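PDB 4OIF: beta-galactosidase from Geobacillus stearothermophilus, which probably hydrolyses terminal non-reducing beta-D-galactose residues from beta-D-galactosides, as a zinc-binding, trimeric member of glycoside hydrolase family 42. Local coordinates for residues A[56-61]-A[68-73]; A[95-100]-A[127-132]; A[87-92]-A[138-143]; A[41-46]-A[360-365]. All coordinates share one frame; numbering follows the deposited sequence.

All four contacts lie in the TIM-barrel part of the chain. From the N terminus, 41-46 spans the end of helix 30-42 and meets 360-365 beyond strand 356-359; contact 4 thus closes a loop of over 300 residues, with the other three nested inside it. Within it, contact 1 is the first to open and close, joining 56-61 to 68-73 between strands 47-50 and 83-87. Contact 3 follows in series, linking 87-92 to 138-143, and encloses contact 2, which ties helix 95-100 to the start of helix 127-144. The Asp71-Arg143 salt bridge joins contacts 1 and 3, Glu59-Trp96 joins 1 and 2, and Tyr129-Ser90 joins 2 and 3; contact 4 stays about 10 Å from contact 1 (nearest atoms).

Contact 1: residues A[56-61]-A[68-73]; sequences SALEPE and EWLDKV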
# COMPACT_ATOMS: atom_id res chain seq x y z
N SER A 56 -1.80 36.76 -2.79
CA SER A 56 -3.20 37.05 -3.00
C SER A 56 -3.64 38.26 -2.16
O SER A 56 -4.59 38.94 -2.51
CB SER A 56 -4.03 35.82 -2.67
OG SER A 56 -5.39 36.14 -2.46
N ALA A 57 -2.94 38.53 -1.06
CA ALA A 57 -3.25 39.70 -0.24
C ALA A 57 -2.58 40.95 -0.79
O ALA A 57 -3.07 42.06 -0.58
CB ALA A 57 -2.82 39.47 1.20
N LEU A 58 -1.46 40.76 -1.48
CA LEU A 58 -0.71 41.86 -2.05
C LEU A 58 -1.26 42.23 -3.43
O LEU A 58 -1.27 43.40 -3.81
CB LEU A 58 0.77 41.48 -2.17
CG LEU A 58 1.48 41.34 -0.83
CD1 LEU A 58 2.86 40.73 -1.01
CD2 LEU A 58 1.59 42.72 -0.21
N GLU A 59 -1.70 41.23 -4.18
CA GLU A 59 -2.24 41.48 -5.51
C GLU A 59 -3.51 40.65 -5.67
O GLU A 59 -3.50 39.59 -6.30
CB GLU A 59 -1.19 41.14 -6.58
CG GLU A 59 -1.52 41.60 -7.99
CD GLU A 59 -0.41 41.28 -9.00
OE1 GLU A 59 0.56 40.60 -8.63
OE2 GLU A 59 -0.52 41.72 -10.17
N PRO A 60 -4.60 41.11 -5.06
CA PRO A 60 -5.86 40.37 -5.02
C PRO A 60 -6.38 40.04 -6.42
O PRO A 60 -6.89 38.95 -6.66
CB PRO A 60 -6.80 41.32 -4.27
CG PRO A 60 -6.15 42.63 -4.32
CD PRO A 60 -4.70 42.37 -4.30
N GLU A 61 -6.23 40.99 -7.34
CA GLU A 61 -6.44 40.72 -8.75
C GLU A 61 -5.23 41.24 -9.51
O GLU A 61 -4.45 42.03 -8.97
CB GLU A 61 -7.73 41.38 -9.23
CG GLU A 61 -8.95 40.81 -8.55
CD GLU A 61 -10.14 41.73 -8.59
OE1 GLU A 61 -10.00 42.84 -9.17
OE2 GLU A 61 -11.20 41.34 -8.06
N GLU A 68 -0.90 48.54 1.63
CA GLU A 68 -1.08 49.37 2.82
C GLU A 68 -1.01 48.56 4.10
O GLU A 68 -0.32 48.95 5.07
CB GLU A 68 -2.40 50.14 2.74
CG GLU A 68 -2.55 51.02 1.49
CD GLU A 68 -2.92 50.21 0.23
OE1 GLU A 68 -3.86 49.38 0.30
OE2 GLU A 68 -2.26 50.40 -0.82
N TRP A 69 -1.68 47.40 4.12
CA TRP A 69 -1.67 46.57 5.32
C TRP A 69 -0.24 46.15 5.69
O TRP A 69 0.12 46.12 6.87
CB TRP A 69 -2.57 45.34 5.15
CG TRP A 69 -2.10 44.40 4.09
CD1 TRP A 69 -2.47 44.40 2.78
CD2 TRP A 69 -1.16 43.33 4.25
NE1 TRP A 69 -1.81 43.40 2.11
CE2 TRP A 69 -1.00 42.73 2.99
CE3 TRP A 69 -0.43 42.84 5.33
CZ2 TRP A 69 -0.15 41.65 2.78
CZ3 TRP A 69 0.42 41.77 5.12
CH2 TRP A 69 0.55 41.18 3.86
N LEU A 70 0.59 45.87 4.68
CA LEU A 70 1.95 45.43 4.93
C LEU A 70 2.81 46.62 5.40
O LEU A 70 3.72 46.46 6.23
CB LEU A 70 2.54 44.74 3.69
CG LEU A 70 4.01 44.30 3.73
CD1 LEU A 70 4.31 43.36 4.88
CD2 LEU A 70 4.39 43.65 2.41
N ASP A 71 2.51 47.81 4.89
CA ASP A 71 3.16 49.04 5.35
C ASP A 71 2.96 49.17 6.84
O ASP A 71 3.91 49.43 7.62
CB ASP A 71 2.58 50.28 4.68
CG ASP A 71 2.81 50.32 3.19
OD1 ASP A 71 3.64 49.55 2.65
OD2 ASP A 71 2.15 51.15 2.55
N LYS A 72 1.69 48.99 7.23
CA LYS A 72 1.34 49.14 8.62
C LYS A 72 2.00 48.05 9.45
O LYS A 72 2.42 48.31 10.57
CB LYS A 72 -0.17 49.15 8.83
CG LYS A 72 -0.56 49.10 10.30
CD LYS A 72 -1.74 49.98 10.64
CE LYS A 72 -2.06 49.91 12.14
NZ LYS A 72 -2.38 48.51 12.57
N VAL A 73 2.10 46.84 8.91
CA VAL A 73 2.82 45.78 9.62
C VAL A 73 4.30 46.15 9.87
O VAL A 73 4.79 45.99 10.99
CB VAL A 73 2.73 44.42 8.85
CG1 VAL A 73 3.81 43.44 9.32
CG2 VAL A 73 1.33 43.83 9.01
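The indole NE1 of Trp69 donates to the backbone O of Ala57 at 3.3 Å, the one hydrogen bond between 56-61 and 68-73. Its N-H...O angle of 149° is moderately bent. The donor stands 69° out of the carbonyl plane, which rules out a lone-pair approach. The benzene part of the indole also meets Ala57, CB lying 3.8 Å from Trp69 CZ2. The first torsion of Trp69 (chi1 64°) sets CG between the backbone N and the carbonyl carbon and brings the indole against residue 57. In the TIM barrel, helix 68-79 is the outer helix between strands 47-50 and 83-87, and the short helix 55-58 lies in the connection between strand 47-50 and that helix. Leu58 crosses Trp69 at about a right angle, with CD2 obliquely placed at 3.6 Å from Trp69 CZ2. That methyl also touches the next residue of the second helix, Leu58 CD2 to Leu70 CD2 measuring 3.9 Å. Leu70 CB lies over one face of the Trp69 ring, toward its rim. Beyond the pair, Leu70 packs on Leu140 and Tyr144 of helix 127-144, while Ser56 N is hydrogen-bonded to Ser197 OG of a neighbouring subunit.

Contact 2: residues A[95-100]-A[127-132]; sequences AWLSQK and SVYREK
Leu97 meets Tyr129 through a single branch: its CD2 lies 4.1 Å from Tyr129 CD1, at the edge of the phenol ring and near its plane. The two side chains cross at about a right angle. Both reach the meeting point with CG anti to the backbone N (chi1 -150° in Leu97, -159° in Tyr129). This is the buried half of the contact. It is backed within 95-100 by Trp96, one face of whose indole carries Leu97 CB 3.6 Å above the plane, toward its rim, and beyond the segments by Trp55, which touches Leu97. The phenol oxygen is occupied elsewhere, since Tyr129 OH is hydrogen-bonded to Ser90 O, and the ring also meets that of His122. The other half lies toward solvent and is less well defined. Leu97 CD1 is 4.2 Å from Lys132 CD, in a chain that is partly exposed and was modelled in two conformers, so this approach carries less weight. Val128 points toward helix 95-100 but stops 4.9 Å short of it. The Tyr129 side lies near the zinc site, its side chain about 6 Å from that of the zinc ligand Cys123. No hydrogen bond spans the two segments, so apolar packing, with burial of leucine and ring surface, accounts for the contact between them, and the bond to Ser90 O probably contributes to fixing the phenol.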
# COMPACT_ATOMS: atom_id res chain seq x y z
N ALA A 95 -5.18 32.21 -7.26
CA ALA A 95 -6.02 31.46 -8.19
C ALA A 95 -6.21 32.18 -9.55
O ALA A 95 -6.36 31.50 -10.61
CB ALA A 95 -7.36 31.18 -7.56
N TRP A 96 -6.18 33.52 -9.56
CA TRP A 96 -6.36 34.24 -10.84
C TRP A 96 -5.21 33.91 -11.76
O TRP A 96 -5.41 33.73 -12.97
CB TRP A 96 -6.51 35.77 -10.67
CG TRP A 96 -5.43 36.52 -9.91
CD1 TRP A 96 -5.51 36.97 -8.62
CD2 TRP A 96 -4.16 36.96 -10.40
NE1 TRP A 96 -4.35 37.63 -8.28
CE2 TRP A 96 -3.51 37.64 -9.35
CE3 TRP A 96 -3.50 36.83 -11.63
CZ2 TRP A 96 -2.23 38.18 -9.48
CZ3 TRP A 96 -2.23 37.37 -11.76
CH2 TRP A 96 -1.61 38.03 -10.69
N LEU A 97 -4.03 33.79 -11.18
CA LEU A 97 -2.82 33.54 -11.96
C LEU A 97 -2.83 32.17 -12.62
O LEU A 97 -2.57 32.06 -13.80
CB LEU A 97 -1.59 33.70 -11.07
CG LEU A 97 -0.32 34.17 -11.78
CD1 LEU A 97 0.61 34.89 -10.80
CD2 LEU A 97 0.41 33.03 -12.49
N SER A 98 -3.13 31.13 -11.85
CA SER A 98 -3.30 29.81 -12.43
C SER A 98 -4.37 29.86 -13.52
O SER A 98 -4.21 29.24 -14.57
CB SER A 98 -3.68 28.77 -11.36
OG SER A 98 -2.70 28.68 -10.33
N GLN A 99 -5.45 30.60 -13.28
CA GLN A 99 -6.57 30.56 -14.21
C GLN A 99 -6.23 31.19 -15.55
O GLN A 99 -6.57 30.65 -16.60
CB GLN A 99 -7.80 31.23 -13.60
CG GLN A 99 -9.07 31.03 -14.41
CD GLN A 99 -10.27 31.72 -13.79
OE1 GLN A 99 -10.21 32.89 -13.40
NE2 GLN A 99 -11.38 31.00 -13.70
N LYS A 100 -5.56 32.33 -15.51
CA LYS A 100 -5.23 33.08 -16.73
C LYS A 100 -3.98 32.54 -17.43
O LYS A 100 -3.84 32.65 -18.65
CB LYS A 100 -5.03 34.55 -16.38
CG LYS A 100 -4.75 35.44 -17.57
CD LYS A 100 -4.78 36.90 -17.18
CE LYS A 100 -4.64 37.79 -18.40
NZ LYS A 100 -4.89 39.22 -18.08
N SER A 127 8.04 30.99 -18.31
CA SER A 127 8.60 32.34 -18.39
C SER A 127 7.66 33.32 -17.71
O SER A 127 8.09 34.34 -17.14
CB SER A 127 8.86 32.76 -19.83
OG SER A 127 7.67 32.73 -20.60
N VAL A 128 6.37 33.00 -17.76
CA VAL A 128 5.36 33.85 -17.15
C VAL A 128 5.54 33.89 -15.64
O VAL A 128 5.51 34.96 -15.03
CB VAL A 128 3.96 33.36 -17.52
CG1 VAL A 128 2.92 33.92 -16.55
CG2 VAL A 128 3.65 33.72 -18.95
N TYR A 129 5.75 32.73 -15.02
CA TYR A 129 5.85 32.70 -13.57
C TYR A 129 7.16 33.34 -13.11
O TYR A 129 7.20 34.04 -12.09
CB TYR A 129 5.72 31.28 -13.03
CG TYR A 129 5.32 31.30 -11.59
CD1 TYR A 129 4.17 31.96 -11.18
CD2 TYR A 129 6.12 30.70 -10.62
CE1 TYR A 129 3.80 32.01 -9.86
CE2 TYR A 129 5.76 30.74 -9.29
CZ TYR A 129 4.60 31.40 -8.91
OH TYR A 129 4.24 31.43 -7.58
N ARG A 130 8.22 33.13 -13.88
CA ARG A 130 9.50 33.77 -13.61
C ARG A 130 9.37 35.29 -13.64
O ARG A 130 9.86 35.99 -12.74
CB ARG A 130 10.56 33.28 -14.61
CG ARG A 130 11.11 31.91 -14.24
CD ARG A 130 11.95 31.29 -15.34
NE ARG A 130 12.43 29.97 -14.92
CZ ARG A 130 13.67 29.71 -14.50
NH1 ARG A 130 14.57 30.68 -14.47
NH2 ARG A 130 14.01 28.48 -14.14
N GLU A 131 8.67 35.79 -14.66
CA GLU A 131 8.44 37.23 -14.79
C GLU A 131 7.53 37.83 -13.71
O GLU A 131 7.83 38.89 -13.16
CB GLU A 131 7.89 37.54 -16.18
CG GLU A 131 8.96 37.43 -17.27
CD GLU A 131 8.40 37.53 -18.68
OE1 GLU A 131 7.26 38.01 -18.85
OE2 GLU A 131 9.12 37.12 -19.63
N LYS A 132 6.42 37.16 -13.39
CA LYS A 132 5.51 37.70 -12.39
C LYS A 132 6.13 37.67 -10.99
O LYS A 132 5.99 38.65 -10.23
CB LYS A 132 4.18 36.94 -12.42
CG LYS A 132 3.40 37.12 -13.72
CD LYS A 132 2.07 37.83 -13.49
CE LYS A 132 1.37 38.17 -14.81
NZ LYS A 132 2.04 39.26 -15.59

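Contact 3: residues A[87-92]-A[138-143]; sequences ATPSGA and RLLAER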
# COMPACT_ATOMS: atom_id res chain seq x y z
N ALA A 87 9.55 37.91 3.12
CA ALA A 87 9.57 36.81 2.18
C ALA A 87 9.01 37.24 0.84
O ALA A 87 8.12 38.09 0.78
CB ALA A 87 8.78 35.63 2.72
N THR A 88 9.54 36.64 -0.23
CA THR A 88 8.88 36.73 -1.53
C THR A 88 7.79 35.66 -1.60
O THR A 88 7.92 34.59 -1.02
CB THR A 88 9.87 36.56 -2.67
OG1 THR A 88 10.37 35.22 -2.68
CG2 THR A 88 11.03 37.55 -2.48
N PRO A 89 6.69 35.96 -2.30
CA PRO A 89 5.50 35.13 -2.16
C PRO A 89 5.36 33.99 -3.17
O PRO A 89 4.27 33.43 -3.27
CB PRO A 89 4.36 36.14 -2.36
CG PRO A 89 4.93 37.10 -3.36
CD PRO A 89 6.41 37.20 -3.05
N SER A 90 6.42 33.67 -3.91
CA SER A 90 6.33 32.67 -4.98
C SER A 90 5.87 31.28 -4.49
O SER A 90 5.45 30.45 -5.29
CB SER A 90 7.66 32.53 -5.71
OG SER A 90 8.68 32.12 -4.81
N GLY A 91 5.97 31.04 -3.18
CA GLY A 91 5.50 29.80 -2.59
C GLY A 91 4.07 29.39 -2.89
O GLY A 91 3.75 28.20 -2.87
N ALA A 92 3.20 30.35 -3.17
CA ALA A 92 1.82 30.02 -3.56
C ALA A 92 1.18 31.10 -4.44
O ALA A 92 0.86 32.20 -3.97
CB ALA A 92 0.96 29.78 -2.32
N ARG A 138 10.34 42.73 -7.20
CA ARG A 138 10.81 44.09 -7.44
C ARG A 138 9.95 45.14 -6.72
O ARG A 138 10.49 46.06 -6.12
CB ARG A 138 10.86 44.38 -8.93
CG ARG A 138 11.34 45.77 -9.26
CD ARG A 138 11.56 45.91 -10.74
NE ARG A 138 12.60 45.00 -11.21
CZ ARG A 138 13.90 45.27 -11.12
NH1 ARG A 138 14.30 46.41 -10.58
NH2 ARG A 138 14.79 44.39 -11.58
N LEU A 139 8.63 45.02 -6.78
CA LEU A 139 7.77 45.99 -6.09
C LEU A 139 8.08 45.95 -4.59
O LEU A 139 8.17 47.00 -3.94
CB LEU A 139 6.28 45.71 -6.34
CG LEU A 139 5.79 45.91 -7.78
CD1 LEU A 139 4.31 45.56 -7.93
CD2 LEU A 139 6.06 47.32 -8.27
N LEU A 140 8.25 44.74 -4.07
CA LEU A 140 8.56 44.60 -2.65
C LEU A 140 9.88 45.30 -2.29
O LEU A 140 9.91 46.07 -1.33
CB LEU A 140 8.62 43.13 -2.25
CG LEU A 140 7.27 42.43 -2.02
CD1 LEU A 140 7.48 40.94 -1.93
CD2 LEU A 140 6.54 42.97 -0.79
N ALA A 141 10.94 45.04 -3.05
CA ALA A 141 12.23 45.67 -2.73
C ALA A 141 12.15 47.19 -2.91
O ALA A 141 12.74 47.94 -2.14
CB ALA A 141 13.36 45.09 -3.58
N GLU A 142 11.40 47.65 -3.90
CA GLU A 142 11.21 49.07 -4.11
C GLU A 142 10.60 49.70 -2.88
O GLU A 142 11.05 50.74 -2.42
CB GLU A 142 10.31 49.37 -5.32
CG GLU A 142 10.92 49.10 -6.67
CD GLU A 142 9.97 49.42 -7.82
OE1 GLU A 142 8.76 49.62 -7.55
OE2 GLU A 142 10.42 49.48 -8.97
N ARG A 143 9.55 49.07 -2.35
CA ARG A 143 8.77 49.69 -1.29
C ARG A 143 9.38 49.53 0.11
O ARG A 143 9.30 50.45 0.92
CB ARG A 143 7.34 49.16 -1.29
CG ARG A 143 6.47 49.84 -0.27
CD ARG A 143 5.04 49.35 -0.33
NE ARG A 143 4.34 49.99 -1.41
CZ ARG A 143 3.38 50.89 -1.25
NH1 ARG A 143 3.00 51.22 -0.03
NH2 ARG A 143 2.80 51.43 -2.31
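The loop that leaves the third strand of the TIM barrel, 83-87, packs here against the helix that returns to the fourth strand. Leu140 of helix 127-144 makes the contact with one methyl. Its CD1 lies 4.0 Å from Pro89 CD, the end of the leucine coming up to the CD corner of the proline ring. Leu140 CD1 is also 4.0 Å from Ala87 O and 4.5 Å from Thr88 CA, so it rests on the main chain where the strand gives way to the loop. With CG anti to its own carbonyl carbon (chi1 -79°), Leu140 extends toward the loop. Thr88 uses its hydroxyl elsewhere: OG1 is bonded to Ser156 N and to Glu239 OE2. Ala87 CB points away from the helix, and its side chain is about 7 Å from that of Asn157, a predicted substrate-binding residue. The evidence therefore puts one side of this strand end near the probable active site and the other against the outer helix. Strands 83-87 and 150-154 are parallel neighbours joined through helix 127-144, so the contact lies within a beta-alpha-beta crossover, the repeating unit of a TIM barrel.

Contact 4: residues A[41-46]-A[360-365]; sequences KLSHTN and FQWRKS
Two hydroxyls from 41-46 converge on the benzene end of the Trp362 indole. Ser43 OG lies in the ring plane at the edge, 3.4 Å from Trp362 CH2 and equally far from CZ3. Thr45 OG1 comes in obliquely, 3.7 Å from Trp362 CZ3. In both residues the first torsion puts the oxygen between the backbone N and the carbonyl carbon (chi1 57° for Ser43). Ser43 OG and Thr45 OG1 lie 2.9 Å apart. No hydrogen bond crosses between the segments. The polar links run instead to helix 30-42, where Ser43 OG is bonded to Leu39 O and Thr45 OG1 to Met40 O. At the far end of the indole, Trp362 NE1 is bonded to Asp36 OD1, which also forms a salt bridge with Arg363 NE. Asp36 on the same helix thus holds the pyrrole end, while both hydroxyls lie by the CZ3-CH2 end.

In the TIM barrel, helix 30-42 follows strand 16-21, the neighbour of strand 356-359, whose following loop carries Trp362. The helix ends in a Schellman motif with His44 at positive phi, and His44 N is bonded to Lys41 O at 3.1 Å. Van der Waals contact completes the setting: Leu39 and Met40 touch the Trp362 side chain, as does Val376, and Ser43 packs on Phe388 of helix 386-399.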
# COMPACT_ATOMS: atom_id res chain seq x y z
N LYS A 41 5.50 41.54 22.67
CA LYS A 41 6.30 42.00 23.81
C LYS A 41 6.36 40.95 24.92
O LYS A 41 7.43 40.61 25.41
CB LYS A 41 5.78 43.34 24.34
CG LYS A 41 5.79 44.43 23.27
CD LYS A 41 5.72 45.82 23.87
CE LYS A 41 4.58 45.94 24.86
NZ LYS A 41 4.47 47.29 25.49
N LEU A 42 5.21 40.39 25.30
CA LEU A 42 5.21 39.47 26.44
C LEU A 42 6.00 38.18 26.19
O LEU A 42 6.48 37.56 27.13
CB LEU A 42 3.77 39.12 26.84
CG LEU A 42 2.96 40.31 27.39
CD1 LEU A 42 1.51 39.92 27.60
CD2 LEU A 42 3.56 40.84 28.67
N SER A 43 6.14 37.80 24.93
CA SER A 43 6.84 36.55 24.59
C SER A 43 8.32 36.77 24.29
O SER A 43 9.06 35.82 24.02
CB SER A 43 6.16 35.86 23.40
OG SER A 43 6.11 36.72 22.27
N HIS A 44 8.73 38.03 24.35
CA HIS A 44 10.10 38.44 24.03
C HIS A 44 10.50 37.90 22.66
O HIS A 44 11.54 37.26 22.49
CB HIS A 44 11.08 37.97 25.10
CG HIS A 44 10.62 38.25 26.49
ND1 HIS A 44 11.02 39.37 27.20
CD2 HIS A 44 9.80 37.56 27.31
CE1 HIS A 44 10.46 39.35 28.39
NE2 HIS A 44 9.71 38.27 28.49
N THR A 45 9.65 38.16 21.68
CA THR A 45 9.96 37.89 20.30
C THR A 45 10.26 39.19 19.58
O THR A 45 9.67 40.22 19.90
CB THR A 45 8.81 37.17 19.62
OG1 THR A 45 7.58 37.81 19.99
CG2 THR A 45 8.79 35.73 20.05
N ASN A 46 11.16 39.15 18.61
CA ASN A 46 11.68 40.37 17.98
C ASN A 46 11.75 40.31 16.45
O ASN A 46 11.91 41.33 15.78
CB ASN A 46 13.07 40.67 18.54
CG ASN A 46 14.00 39.47 18.48
OD1 ASN A 46 14.14 38.82 17.45
ND2 ASN A 46 14.65 39.17 19.60
N PHE A 360 7.30 28.22 13.17
CA PHE A 360 6.04 28.30 12.48
C PHE A 360 5.00 27.87 13.49
O PHE A 360 5.05 26.74 13.97
CB PHE A 360 5.98 27.43 11.23
CG PHE A 360 4.72 27.64 10.46
CD1 PHE A 360 4.66 28.62 9.47
CD2 PHE A 360 3.56 26.95 10.79
CE1 PHE A 360 3.48 28.86 8.79
CE2 PHE A 360 2.38 27.19 10.12
CZ PHE A 360 2.34 28.15 9.12
N GLN A 361 4.05 28.74 13.83
CA GLN A 361 4.00 30.12 13.36
C GLN A 361 3.72 31.02 14.57
O GLN A 361 3.75 30.54 15.70
CB GLN A 361 2.91 30.30 12.28
CG GLN A 361 1.52 29.89 12.72
CD GLN A 361 0.46 30.10 11.64
OE1 GLN A 361 0.50 31.08 10.90
NE2 GLN A 361 -0.51 29.19 11.57
N TRP A 362 3.46 32.30 14.35
CA TRP A 362 3.16 33.18 15.48
C TRP A 362 1.79 32.87 16.06
O TRP A 362 1.65 32.60 17.26
CB TRP A 362 3.21 34.65 15.07
CG TRP A 362 2.60 35.53 16.13
CD1 TRP A 362 1.42 36.20 16.06
CD2 TRP A 362 3.14 35.78 17.43
NE1 TRP A 362 1.19 36.88 17.23
CE2 TRP A 362 2.23 36.65 18.09
CE3 TRP A 362 4.29 35.37 18.11
CZ2 TRP A 362 2.45 37.11 19.39
CZ3 TRP A 362 4.51 35.84 19.40
CH2 TRP A 362 3.59 36.69 20.03
N ARG A 363 0.78 32.93 15.20
CA ARG A 363 -0.60 32.71 15.61
C ARG A 363 -1.25 31.61 14.76
O ARG A 363 -1.14 31.63 13.53
CB ARG A 363 -1.40 34.01 15.51
CG ARG A 363 -2.81 33.93 16.08
CD ARG A 363 -3.58 35.24 15.90
NE ARG A 363 -3.14 36.27 16.84
CZ ARG A 363 -3.58 36.41 18.10
NH1 ARG A 363 -4.49 35.57 18.61
NH2 ARG A 363 -3.10 37.38 18.85
N LYS A 364 -1.92 30.67 15.41
CA LYS A 364 -2.63 29.60 14.72
C LYS A 364 -3.60 30.13 13.68
O LYS A 364 -4.33 31.10 13.91
CB LYS A 364 -3.38 28.71 15.71
CG LYS A 364 -2.43 27.85 16.55
CD LYS A 364 -3.16 26.82 17.40
CE LYS A 364 -2.17 25.97 18.19
NZ LYS A 364 -2.85 25.21 19.28
N SER A 365 -3.60 29.47 12.52
CA SER A 365 -4.61 29.70 11.50
C SER A 365 -5.98 29.31 12.03
O SER A 365 -6.12 28.29 12.67
CB SER A 365 -4.28 28.89 10.24
OG SER A 365 -3.14 29.43 9.59